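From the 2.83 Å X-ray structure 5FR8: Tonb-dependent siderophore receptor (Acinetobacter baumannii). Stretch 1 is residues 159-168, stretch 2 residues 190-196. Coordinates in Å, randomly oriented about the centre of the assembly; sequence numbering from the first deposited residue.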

# COMPACT_ATOMS: atom_id res chain seq x y z
N THR A 159 -7.97 7.49 13.22
CA THR A 159 -9.36 7.89 13.03
C THR A 159 -9.76 8.79 14.17
O THR A 159 -9.17 8.76 15.26
CB THR A 159 -10.29 6.66 13.03
OG1 THR A 159 -10.29 6.09 14.33
CG2 THR A 159 -9.83 5.61 12.05
N LYS A 160 -10.80 9.58 13.92
CA LYS A 160 -11.34 10.48 14.92
C LYS A 160 -11.67 9.81 16.26
O LYS A 160 -11.97 8.62 16.32
CB LYS A 160 -12.57 11.20 14.35
CG LYS A 160 -12.19 12.35 13.41
CD LYS A 160 -13.28 12.60 12.37
CE LYS A 160 -12.83 13.55 11.27
NZ LYS A 160 -12.60 14.91 11.81
N LYS A 161 -11.61 10.61 17.32
CA LYS A 161 -11.60 10.12 18.68
C LYS A 161 -12.97 10.24 19.30
O LYS A 161 -13.81 11.02 18.84
CB LYS A 161 -10.62 10.96 19.54
CG LYS A 161 -9.17 10.92 19.09
CD LYS A 161 -8.50 9.58 19.41
CE LYS A 161 -7.37 9.29 18.43
NZ LYS A 161 -6.19 10.15 18.72
N VAL A 162 -13.17 9.50 20.38
CA VAL A 162 -14.32 9.73 21.25
C VAL A 162 -14.24 11.12 21.88
O VAL A 162 -13.15 11.68 21.99
CB VAL A 162 -14.41 8.67 22.36
CG1 VAL A 162 -14.58 7.29 21.73
CG2 VAL A 162 -13.20 8.71 23.28
N THR A 163 -15.38 11.69 22.24
CA THR A 163 -15.44 13.08 22.75
C THR A 163 -16.46 13.20 23.87
O THR A 163 -17.57 12.67 23.79
CB THR A 163 -15.82 14.10 21.64
OG1 THR A 163 -17.15 13.85 21.16
CG2 THR A 163 -14.85 14.01 20.49
N ASN A 164 -16.07 13.90 24.93
CA ASN A 164 -16.91 13.99 26.12
C ASN A 164 -18.06 14.97 25.98
O ASN A 164 -18.81 15.18 26.93
CB ASN A 164 -16.05 14.35 27.31
CG ASN A 164 -15.29 13.16 27.83
OD1 ASN A 164 -14.84 12.30 27.06
ND2 ASN A 164 -15.12 13.09 29.15
N GLU A 165 -18.17 15.59 24.80
CA GLU A 165 -19.35 16.35 24.42
C GLU A 165 -19.66 15.97 22.99
O GLU A 165 -18.75 15.62 22.25
CB GLU A 165 -19.10 17.84 24.53
CG GLU A 165 -18.39 18.24 25.81
CD GLU A 165 -18.30 19.74 25.96
OE1 GLU A 165 -17.72 20.41 25.08
OE2 GLU A 165 -18.81 20.26 26.97
N THR A 166 -20.92 16.01 22.61
CA THR A 166 -21.31 15.45 21.31
C THR A 166 -20.96 16.42 20.21
O THR A 166 -21.58 17.46 20.07
CB THR A 166 -22.82 15.10 21.24
OG1 THR A 166 -23.60 16.26 21.51
CG2 THR A 166 -23.17 14.03 22.26
N HIS A 167 -19.94 16.08 19.44
CA HIS A 167 -19.58 16.88 18.27
C HIS A 167 -19.94 16.09 17.05
O HIS A 167 -19.77 14.88 17.03
CB HIS A 167 -18.10 17.26 18.29
CG HIS A 167 -17.71 18.09 19.48
ND1 HIS A 167 -17.18 17.55 20.63
CD2 HIS A 167 -17.81 19.42 19.70
CE1 HIS A 167 -16.95 18.51 21.50
NE2 HIS A 167 -17.32 19.66 20.96
N GLY A 168 -20.47 16.76 16.04
CA GLY A 168 -21.01 16.07 14.89
C GLY A 168 -20.36 16.56 13.63
O GLY A 168 -19.80 17.65 13.62
N PHE A 190 -20.51 10.87 7.60
CA PHE A 190 -20.78 11.54 8.86
C PHE A 190 -19.85 11.04 9.93
O PHE A 190 -19.25 9.98 9.81
CB PHE A 190 -22.23 11.30 9.29
CG PHE A 190 -22.49 9.89 9.72
CD1 PHE A 190 -22.31 9.51 11.04
CD2 PHE A 190 -22.91 8.93 8.80
CE1 PHE A 190 -22.55 8.22 11.44
CE2 PHE A 190 -23.14 7.63 9.19
CZ PHE A 190 -22.96 7.28 10.51
N ASN A 191 -19.73 11.82 10.98
CA ASN A 191 -18.98 11.37 12.13
C ASN A 191 -19.65 12.00 13.32
O ASN A 191 -19.95 13.19 13.31
CB ASN A 191 -17.53 11.81 12.06
CG ASN A 191 -16.78 11.54 13.35
OD1 ASN A 191 -17.14 12.06 14.41
ND2 ASN A 191 -15.75 10.71 13.28
N VAL A 192 -19.92 11.19 14.34
CA VAL A 192 -20.52 11.70 15.56
C VAL A 192 -19.89 11.00 16.78
O VAL A 192 -19.57 9.82 16.73
CB VAL A 192 -22.04 11.54 15.54
CG1 VAL A 192 -22.43 10.09 15.30
CG2 VAL A 192 -22.64 12.06 16.83
N SER A 193 -19.69 11.77 17.84
CA SER A 193 -19.03 11.28 19.05
C SER A 193 -19.60 12.07 20.21
O SER A 193 -20.04 13.21 20.05
CB SER A 193 -17.50 11.43 19.01
OG SER A 193 -17.12 12.78 18.78
N GLY A 194 -19.62 11.43 21.38
CA GLY A 194 -20.23 12.03 22.56
C GLY A 194 -20.11 11.15 23.79
O GLY A 194 -19.55 10.06 23.71
N PRO A 195 -20.63 11.61 24.93
CA PRO A 195 -20.68 10.75 26.07
C PRO A 195 -21.97 9.95 26.01
O PRO A 195 -22.97 10.46 25.49
CB PRO A 195 -20.71 11.73 27.24
CG PRO A 195 -21.50 12.87 26.73
CD PRO A 195 -21.20 12.94 25.24
N LEU A 196 -21.90 8.71 26.48
CA LEU A 196 -23.07 7.96 26.92
C LEU A 196 -23.13 8.15 28.43
O LEU A 196 -24.20 8.38 29.01
CB LEU A 196 -22.95 6.47 26.58
CG LEU A 196 -23.05 6.12 25.08
CD1 LEU A 196 -22.80 4.63 24.84
CD2 LEU A 196 -24.39 6.53 24.48

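Where a strand ends and a loop begins, side chains often take over the work of the backbone, and the contact between residues 159-168 and 190-196 of this receptor is a compact example. The regular pairing is short. His167 and Ser193 form an antiparallel hydrogen-bonded pair, His167 N donating to Ser193 O at 2.9 Å and Ser193 N to His167 O at 3.2 Å; the first distance deserves some caution, because Ser193 O is modelled too close to Thr166. Gly168 and Val192 follow as a non-hydrogen-bonded pair, with their CA atoms 4.4 Å apart.

From Ser193, within the ladder, a hydroxyl carries the connection on to the loop at Thr163. Ser193 and Thr163 both adopt the p rotamer, with chi1 of 57° and 64°, and in these conformations their oxygens meet: Ser193 OG donates to Thr163 OG1 at 2.6 Å. Thr163 OG1 in turn donates to Glu165 O, also at 2.6 Å, so a single hydroxyl accepts from the strand and ties down its own loop. The relay runs from a buried serine through a threonine to a backbone carbonyl.

At Gly194 the strand passes close to a threonine methyl. Thr166, again p (58°), brings its CG2 to 3.6 Å from Gly194 CA and 3.7 Å from Pro195 CD. An ideal CB on Gly194 would lie 2.2 Å from Thr166 CG2, a clash, so the methyl occupies space that the absent side chain leaves free. Pro195, its ring C-gamma endo, extends this packing, with CG 3.6 Å from Asn164 O.

At the other end of the contact, Asn191 is t (171°) and points toward the loop, where its ND2 lies 3.2 Å from Lys160 CD, a close contact with the aliphatic part of the lysine. His167 behaves differently: with its m rotamer (-62°) the end of the side chain leads away from the other stretch, and the bonds to Ser193 are made by main-chain atoms alone.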